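Local coordinates for DNA repair protein RECN (Deinococcus radiodurans, PDB 4ABX) that takes part in the repair of DNA double-strand breaks as an SMC-like, ATP-binding protein, this piece being its coiled-coil domain, at the interface of chains A and B. Residues are numbered along the deposited sequence; one frame, centred on the assembly and turned at random. Chains: chain A/B, DNA repair protein RECN.

Contact 1: the interface of chains A and B. Residues chain A 78-79, 82, 89, 92; chain B 50, 53-54, 56-57, 106, 110, 113.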
ATOM      1  N   ALA A  78      -2.102  10.112   8.705  1.00 19.42           N
ATOM      2  CA  ALA A  78      -3.548  10.312   8.767  1.00 27.59           C
ATOM      3  C   ALA A  78      -4.073  10.202  10.199  1.00 25.96           C
ATOM      4  O   ALA A  78      -5.069  10.828  10.555  1.00 24.79           O
ATOM      5  CB  ALA A  78      -4.259   9.317   7.859  1.00 29.92           C
ATOM      6  N   LEU A  79      -3.397   9.406  11.022  1.00 23.30           N
ATOM      7  CA  LEU A  79      -3.814   9.207  12.406  1.00 20.33           C
ATOM      8  C   LEU A  79      -3.387  10.336  13.354  1.00 23.12           C
ATOM      9  O   LEU A  79      -3.907  10.440  14.466  1.00 24.96           O
ATOM     10  CB  LEU A  79      -3.300   7.861  12.927  1.00 22.98           C
ATOM     11  CG  LEU A  79      -3.866   6.639  12.205  1.00 20.24           C
ATOM     12  CD1 LEU A  79      -3.412   5.362  12.889  1.00 22.09           C
ATOM     13  CD2 LEU A  79      -5.388   6.718  12.161  1.00 20.86           C
ATOM     14  N   GLY A  82      -6.125  12.487  15.095  1.00 20.74           N
ATOM     15  CA  GLY A  82      -6.932  11.700  16.005  1.00 20.28           C
ATOM     16  C   GLY A  82      -6.169  11.300  17.253  1.00 20.80           C
ATOM     17  O   GLY A  82      -6.734  11.255  18.357  1.00 17.96           O
ATOM     18  N   VAL A  89      -6.709   5.602  19.622  1.00 19.06           N
ATOM     19  CA  VAL A  89      -6.109   5.932  18.328  1.00 21.01           C
ATOM     20  C   VAL A  89      -4.590   6.091  18.462  1.00 22.39           C
ATOM     21  O   VAL A  89      -3.832   5.570  17.648  1.00 24.44           O
ATOM     22  CB  VAL A  89      -6.735   7.196  17.695  1.00 16.98           C
ATOM     23  CG1 VAL A  89      -5.947   7.645  16.472  1.00 15.74           C
ATOM     24  CG2 VAL A  89      -8.188   6.933  17.314  1.00 21.96           C
ATOM     25  N   LEU A  92      -3.030   2.583  18.646  1.00 22.85           N
ATOM     26  CA  LEU A  92      -3.047   1.937  17.339  1.00 23.04           C
ATOM     27  C   LEU A  92      -2.014   2.553  16.397  1.00 26.59           C
ATOM     28  O   LEU A  92      -1.376   1.846  15.619  1.00 28.78           O
ATOM     29  CB  LEU A  92      -4.442   2.017  16.712  1.00 21.79           C
ATOM     30  CG  LEU A  92      -5.544   1.211  17.394  1.00 21.23           C
ATOM     31  CD1 LEU A  92      -6.925   1.667  16.914  1.00 14.25           C
ATOM     32  CD2 LEU A  92      -5.344  -0.285  17.161  1.00 26.23           C
TER
ATOM     33  N   ILE B  50     -11.377  12.710  15.511  1.00 20.92           N
ATOM     34  CA  ILE B  50     -10.975  11.329  15.786  1.00 20.91           C
ATOM     35  C   ILE B  50     -11.609  10.351  14.797  1.00 26.37           C
ATOM     36  O   ILE B  50     -10.940   9.451  14.283  1.00 29.03           O
ATOM     37  CB  ILE B  50     -11.352  10.914  17.227  1.00 24.83           C
ATOM     38  CG1 ILE B  50     -10.554  11.731  18.246  1.00 22.08           C
ATOM     39  CG2 ILE B  50     -11.104   9.428  17.446  1.00 25.71           C
ATOM     40  CD1 ILE B  50     -11.144  11.714  19.639  1.00 17.94           C
ATOM     41  N   ALA B  53     -10.080  10.638  11.306  1.00 26.26           N
ATOM     42  CA  ALA B  53      -8.723  10.116  11.288  1.00 24.05           C
ATOM     43  C   ALA B  53      -8.739   8.589  11.181  1.00 27.58           C
ATOM     44  O   ALA B  53      -8.031   8.001  10.357  1.00 26.30           O
ATOM     45  CB  ALA B  53      -7.981  10.556  12.533  1.00 25.01           C
ATOM     46  N   ALA B  54      -9.557   7.950  12.010  1.00 23.35           N
ATOM     47  CA  ALA B  54      -9.671   6.496  11.975  1.00 30.51           C
ATOM     48  C   ALA B  54     -10.114   6.015  10.593  1.00 32.33           C
ATOM     49  O   ALA B  54      -9.565   5.050  10.061  1.00 32.49           O
ATOM     50  CB  ALA B  54     -10.629   6.003  13.052  1.00 25.37           C
ATOM     51  N   GLY B  56      -9.767   7.611   7.729  1.00 32.22           N
ATOM     52  CA  GLY B  56      -8.686   7.861   6.796  1.00 33.11           C
ATOM     53  C   GLY B  56      -7.640   6.758   6.833  1.00 31.32           C
ATOM     54  O   GLY B  56      -7.106   6.360   5.797  1.00 31.60           O
ATOM     55  N   GLY B  57      -7.345   6.262   8.030  1.00 29.42           N
ATOM     56  CA  GLY B  57      -6.388   5.181   8.185  1.00 33.77           C
ATOM     57  C   GLY B  57      -6.912   3.882   7.603  1.00 34.73           C
ATOM     58  O   GLY B  57      -6.169   3.115   6.987  1.00 37.88           O
ATOM     59  N   ILE B 106      -5.121  -3.841  13.115  1.00 25.47           N
ATOM     60  CA  ILE B 106      -5.158  -2.400  13.365  1.00 24.37           C
ATOM     61  C   ILE B 106      -6.263  -1.712  12.558  1.00 21.50           C
ATOM     62  O   ILE B 106      -7.024  -0.912  13.100  1.00 27.73           O
ATOM     63  CB  ILE B 106      -3.790  -1.747  13.064  1.00 23.85           C
ATOM     64  CG1 ILE B 106      -2.739  -2.270  14.046  1.00 25.36           C
ATOM     65  CG2 ILE B 106      -3.900  -0.217  13.111  1.00 22.65           C
ATOM     66  CD1 ILE B 106      -1.308  -1.910  13.682  1.00 24.53           C
ATOM     67  N   LEU B 110      -9.470   0.282  14.050  1.00 27.87           N
ATOM     68  CA  LEU B 110      -9.729   1.653  13.628  1.00 31.58           C
ATOM     69  C   LEU B 110     -11.166   1.758  13.123  1.00 32.47           C
ATOM     70  O   LEU B 110     -11.859   2.737  13.382  1.00 30.62           O
ATOM     71  CB  LEU B 110      -8.737   2.088  12.549  1.00 21.00           C
ATOM     72  CG  LEU B 110      -7.336   2.436  13.066  1.00 24.55           C
ATOM     73  CD1 LEU B 110      -6.374   2.659  11.903  1.00 23.07           C
ATOM     74  CD2 LEU B 110      -7.386   3.659  13.977  1.00 25.74           C
ATOM     75  N   VAL B 113     -13.447   2.172  15.999  1.00 33.59           N
ATOM     76  CA  VAL B 113     -13.420   3.546  16.489  1.00 31.93           C
ATOM     77  C   VAL B 113     -14.377   4.418  15.687  1.00 32.32           C
ATOM     78  O   VAL B 113     -15.274   5.045  16.247  1.00 28.61           O
ATOM     79  CB  VAL B 113     -12.003   4.162  16.425  1.00 27.53           C
ATOM     80  CG1 VAL B 113     -12.063   5.655  16.748  1.00 22.47           C
ATOM     81  CG2 VAL B 113     -11.062   3.437  17.379  1.00 29.66           C
TER
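In the coiled-coil domain of RecN, an SMC-like protein, two copies pair helix against helix, and this patch shows carbon packing, with no polar bond between the chains, among leucines, branched side chains, small residues and backbone. The leucine contacts centre on B:Leu110, on helix 87-115 of chain B, which faces two leucines of chain A. With A:Leu92 it runs antiparallel, the two side chains sliding past each other so that CD2 of B:Leu110 lies 3.6 Å from CD1 of A:Leu92. With A:Leu79 it meets tip to tip, the CD1 methyls of A:Leu79 and B:Leu110 being 4.1 Å apart. All three leucines hold CG anti to the carbonyl carbon, which in B:Leu110 (chi1 -77°) directs the CD methyls at A:Leu79 and A:Leu92.

Branched side chains supply a second group. CG1 of A:Val89 is anti to the backbone N (chi1 171°), which puts CG2 beside that N and toward the partner. The side chains of A:Val89 and B:Ile50 cross obliquely, CG2 to CG2 at 3.8 Å; that of B:Val113 crosses A:Val89 at about a right angle, with CG1 of B:Val113 4.1 Å from CG2 of A:Val89.

Small residues line the close approach of the backbones. The methyl CB of B:Ala53 lies 3.5 Å from the carbonyl O of A:Ala78 and 3.8 Å from CA of A:Gly82, whose lack of a side chain probably allows helix 33-63 of chain B to come near helix 68-83 of chain A. In return, CD2 of A:Leu79 packs 3.4 Å from the carbonyl O of B:Ala53.

Contact 2: the interface of chains A and B. Residues chain A 60, 67-68, 71-72, 75, 96, 103; chain B 60-61, 66-68, 71-72, 103.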
ATOM      1  N   LEU A  60       7.720  -4.249  -4.007  1.00 26.55           N
ATOM      2  CA  LEU A  60       6.359  -4.073  -3.497  1.00 26.39           C
ATOM      3  C   LEU A  60       6.312  -3.525  -2.075  1.00 27.47           C
ATOM      4  O   LEU A  60       5.363  -2.832  -1.697  1.00 29.38           O
ATOM      5  CB  LEU A  60       5.589  -5.397  -3.552  1.00 27.53           C
ATOM      6  CG  LEU A  60       5.226  -5.957  -4.930  1.00 28.95           C
ATOM      7  CD1 LEU A  60       4.918  -7.453  -4.844  1.00 28.83           C
ATOM      8  CD2 LEU A  60       4.066  -5.196  -5.562  1.00 33.19           C
ATOM      9  N   ASN A  67       4.335   1.515  -2.963  1.00 33.97           N
ATOM     10  CA  ASN A  67       4.866   0.477  -2.086  1.00 33.07           C
ATOM     11  C   ASN A  67       4.173   0.418  -0.730  1.00 33.47           C
ATOM     12  O   ASN A  67       3.554   1.389  -0.285  1.00 35.49           O
ATOM     13  CB  ASN A  67       6.380   0.636  -1.916  1.00 30.23           C
ATOM     14  CG  ASN A  67       6.756   1.913  -1.189  1.00 33.97           C
ATOM     15  OD1 ASN A  67       6.764   1.962   0.041  1.00 34.47           O
ATOM     16  ND2 ASN A  67       7.074   2.955  -1.947  1.00 38.88           N
ATOM     17  N   ALA A  68       4.285  -0.732  -0.075  1.00 26.74           N
ATOM     18  CA  ALA A  68       3.620  -0.965   1.197  1.00 26.90           C
ATOM     19  C   ALA A  68       4.054   0.018   2.290  1.00 33.49           C
ATOM     20  O   ALA A  68       3.211   0.595   2.981  1.00 28.96           O
ATOM     21  CB  ALA A  68       3.842  -2.401   1.646  1.00 23.39           C
ATOM     22  N   LEU A  71       2.527   3.471   1.912  1.00 25.86           N
ATOM     23  CA  LEU A  71       1.117   3.556   2.290  1.00 29.44           C
ATOM     24  C   LEU A  71       0.920   3.508   3.799  1.00 26.24           C
ATOM     25  O   LEU A  71       0.086   4.229   4.350  1.00 27.14           O
ATOM     26  CB  LEU A  71       0.295   2.467   1.602  1.00 27.47           C
ATOM     27  CG  LEU A  71       0.250   2.632   0.085  1.00 28.22           C
ATOM     28  CD1 LEU A  71      -0.603   1.545  -0.545  1.00 35.45           C
ATOM     29  CD2 LEU A  71      -0.276   4.015  -0.277  1.00 31.73           C
ATOM     30  N   ILE A  72       1.686   2.656   4.469  1.00 24.40           N
ATOM     31  CA  ILE A  72       1.629   2.588   5.921  1.00 23.23           C
ATOM     32  C   ILE A  72       1.990   3.950   6.515  1.00 23.37           C
ATOM     33  O   ILE A  72       1.354   4.418   7.458  1.00 25.76           O
ATOM     34  CB  ILE A  72       2.559   1.483   6.476  1.00 22.26           C
ATOM     35  CG1 ILE A  72       2.114   0.108   5.964  1.00 22.50           C
ATOM     36  CG2 ILE A  72       2.580   1.503   8.003  1.00 22.84           C
ATOM     37  CD1 ILE A  72       2.969  -1.055   6.479  1.00 20.18           C
ATOM     38  N   ALA A  75      -0.821   6.379   6.251  1.00 19.31           N
ATOM     39  CA  ALA A  75      -1.815   6.009   7.255  1.00 19.08           C
ATOM     40  C   ALA A  75      -1.400   6.466   8.648  1.00 23.34           C
ATOM     41  O   ALA A  75      -2.237   6.872   9.449  1.00 24.05           O
ATOM     42  CB  ALA A  75      -2.046   4.488   7.245  1.00 14.98           C
ATOM     43  N   LEU A  96       1.064   0.724  14.650  1.00 20.50           N
ATOM     44  CA  LEU A  96       1.225   0.827  13.202  1.00 17.64           C
ATOM     45  C   LEU A  96       2.662   1.217  12.829  1.00 23.10           C
ATOM     46  O   LEU A  96       3.218   0.708  11.853  1.00 24.03           O
ATOM     47  CB  LEU A  96       0.209   1.806  12.600  1.00 18.66           C
ATOM     48  CG  LEU A  96       0.112   1.829  11.072  1.00 21.78           C
ATOM     49  CD1 LEU A  96      -0.194   0.432  10.523  1.00 20.56           C
ATOM     50  CD2 LEU A  96      -0.945   2.832  10.610  1.00 19.00           C
ATOM     51  N   VAL A 103       8.106  -4.041   8.380  1.00 22.32           N
ATOM     52  CA  VAL A 103       8.044  -4.136   6.927  1.00 23.46           C
ATOM     53  C   VAL A 103       9.334  -3.637   6.283  1.00 25.50           C
ATOM     54  O   VAL A 103       9.835  -4.241   5.336  1.00 23.81           O
ATOM     55  CB  VAL A 103       6.819  -3.382   6.349  1.00 22.48           C
ATOM     56  CG1 VAL A 103       6.999  -3.131   4.866  1.00 21.11           C
ATOM     57  CG2 VAL A 103       5.543  -4.176   6.607  1.00 21.49           C
TER
ATOM     58  N   LEU B  60      -6.437   3.808   3.715  1.00 30.71           N
ATOM     59  CA  LEU B  60      -5.053   3.581   3.302  1.00 32.23           C
ATOM     60  C   LEU B  60      -4.540   2.175   3.631  1.00 33.46           C
ATOM     61  O   LEU B  60      -3.682   1.637   2.925  1.00 32.07           O
ATOM     62  CB  LEU B  60      -4.142   4.632   3.946  1.00 31.60           C
ATOM     63  CG  LEU B  60      -4.323   6.049   3.393  1.00 36.24           C
ATOM     64  CD1 LEU B  60      -3.819   7.113   4.363  1.00 35.09           C
ATOM     65  CD2 LEU B  60      -3.645   6.183   2.031  1.00 33.15           C
ATOM     66  N   LEU B  61      -5.061   1.582   4.697  1.00 28.06           N
ATOM     67  CA  LEU B  61      -4.563   0.287   5.155  1.00 30.07           C
ATOM     68  C   LEU B  61      -5.298  -0.892   4.532  1.00 34.19           C
ATOM     69  O   LEU B  61      -4.714  -1.959   4.351  1.00 30.31           O
ATOM     70  CB  LEU B  61      -4.656   0.164   6.679  1.00 22.34           C
ATOM     71  CG  LEU B  61      -3.785   1.035   7.583  1.00 24.45           C
ATOM     72  CD1 LEU B  61      -4.008   0.647   9.039  1.00 26.83           C
ATOM     73  CD2 LEU B  61      -2.304   0.938   7.225  1.00 19.82           C
ATOM     74  N   LEU B  66      -6.220   1.282  -3.661  1.00 46.48           N
ATOM     75  CA  LEU B  66      -4.818   1.054  -3.331  1.00 50.56           C
ATOM     76  C   LEU B  66      -4.685   1.060  -1.818  1.00 43.93           C
ATOM     77  O   LEU B  66      -5.028   2.045  -1.169  1.00 42.44           O
ATOM     78  CB  LEU B  66      -3.934   2.156  -3.915  1.00 57.01           C
ATOM     79  CG  LEU B  66      -4.015   2.414  -5.418  1.00 66.88           C
ATOM     80  CD1 LEU B  66      -3.179   3.630  -5.784  1.00 71.36           C
ATOM     81  CD2 LEU B  66      -3.573   1.193  -6.210  1.00 66.59           C
ATOM     82  N   ASN B  67      -4.194  -0.038  -1.252  1.00 41.12           N
ATOM     83  CA  ASN B  67      -4.062  -0.126   0.198  1.00 33.67           C
ATOM     84  C   ASN B  67      -2.887  -0.978   0.651  1.00 33.39           C
ATOM     85  O   ASN B  67      -2.412  -1.850  -0.085  1.00 27.69           O
ATOM     86  CB  ASN B  67      -5.360  -0.635   0.824  1.00 32.54           C
ATOM     87  CG  ASN B  67      -5.751  -2.002   0.310  1.00 38.31           C
ATOM     88  OD1 ASN B  67      -6.437  -2.127  -0.708  1.00 42.49           O
ATOM     89  ND2 ASN B  67      -5.322  -3.039   1.015  1.00 26.21           N
ATOM     90  N   ALA B  68      -2.434  -0.723   1.875  1.00 32.61           N
ATOM     91  CA  ALA B  68      -1.233  -1.357   2.409  1.00 32.40           C
ATOM     92  C   ALA B  68      -1.347  -2.877   2.500  1.00 33.05           C
ATOM     93  O   ALA B  68      -0.449  -3.594   2.066  1.00 27.49           O
ATOM     94  CB  ALA B  68      -0.879  -0.762   3.763  1.00 32.71           C
ATOM     95  N   LEU B  71      -0.839  -4.559  -0.845  1.00 25.62           N
ATOM     96  CA  LEU B  71       0.527  -4.656  -1.354  1.00 27.07           C
ATOM     97  C   LEU B  71       1.327  -5.703  -0.581  1.00 27.47           C
ATOM     98  O   LEU B  71       2.096  -6.465  -1.169  1.00 26.50           O
ATOM     99  CB  LEU B  71       1.226  -3.293  -1.314  1.00 26.16           C
ATOM    100  CG  LEU B  71       0.585  -2.221  -2.200  1.00 34.99           C
ATOM    101  CD1 LEU B  71       1.415  -0.942  -2.199  1.00 34.92           C
ATOM    102  CD2 LEU B  71       0.411  -2.745  -3.614  1.00 38.78           C
ATOM    103  N   ILE B  72       1.138  -5.744   0.735  1.00 23.98           N
ATOM    104  CA  ILE B  72       1.828  -6.729   1.568  1.00 26.72           C
ATOM    105  C   ILE B  72       1.436  -8.150   1.157  1.00 23.93           C
ATOM    106  O   ILE B  72       2.285  -9.037   1.080  1.00 28.38           O
ATOM    107  CB  ILE B  72       1.544  -6.497   3.064  1.00 25.28           C
ATOM    108  CG1 ILE B  72       2.068  -5.120   3.485  1.00 21.51           C
ATOM    109  CG2 ILE B  72       2.180  -7.586   3.915  1.00 26.06           C
ATOM    110  CD1 ILE B  72       1.655  -4.704   4.877  1.00 23.63           C
ATOM    111  N   VAL B 103      -1.417  -5.375  10.479  1.00 22.57           N
ATOM    112  CA  VAL B 103      -2.002  -4.260   9.738  1.00 25.89           C
ATOM    113  C   VAL B 103      -3.511  -4.434   9.632  1.00 21.88           C
ATOM    114  O   VAL B 103      -4.253  -3.481   9.807  1.00 26.62           O
ATOM    115  CB  VAL B 103      -1.371  -4.103   8.334  1.00 24.95           C
ATOM    116  CG1 VAL B 103      -2.180  -3.143   7.486  1.00 27.42           C
ATOM    117  CG2 VAL B 103       0.066  -3.611   8.457  1.00 25.34           C
TER
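A:Leu71, B:Leu71 and B:Leu61 hide the most surface in this part of the two-fold interface between chains A and B of the RecN coiled-coil domain, and the packing can be read from them. The two Leu71 side chains, related by the two-fold, cross at about a right angle and touch through their CD1 methyls, 3.6 Å apart. Each keeps CG anti to the carbonyl carbon (chi1 -65° in A:Leu71), which carries CD1 over the start of the partner's helix: CD1 of B:Leu71 lies 3.4 Å from the carbonyl C of A:Asn67 and 3.6 Å from the backbone N of A:Ala68. Beside this pair, the alanine methyls meet the isoleucines, CB of A:Ala68 standing 3.7 Å from CG1 of B:Ile72, with the exchanged pair matching it. The isoleucines themselves cross at about a right angle, CD1 to CD1.

B:Leu61 works between two helices of chain A. Its CD2 sits 3.6 Å from CB of A:Ala75, and its tip meets that of A:Leu96, CD2 of B:Leu61 being 3.9 Å from CD1 of A:Leu96. An alanine here, lacking CG and both CD methyls, would probably loosen the packing against A:Ala75 and A:Leu96. Alongside, B:Leu60 lays CD1 3.7 Å from CA of A:Ala75.

The site spans the end of helix 33-63 and the beginning of the helix starting at residue 68 in each chain, with helix 87-115 adding A:Leu96, A:Val103 and B:Val103.

About 14 Å separates the centres of contact 1 and contact 2, measured between their C-alpha atoms. Contact 1 takes helix 33-63 from chain B, helix 68-83 from chain A and helix 87-115 from both; in contact 2 both chains supply helix 33-63, the helix starting at residue 68 and helix 87-115. In chain A, helix 68-83 passes from contact 2 at its beginning to contact 1 towards its end. Contact 2 includes equivalent residues meeting across the two-fold, whereas contact 1 pairs different residues and has a twin with the chains exchanged. Both are apolar parts of one two-fold interface, consistent with RecN binding its own kind, although the structure alone does not prove this dimer functional.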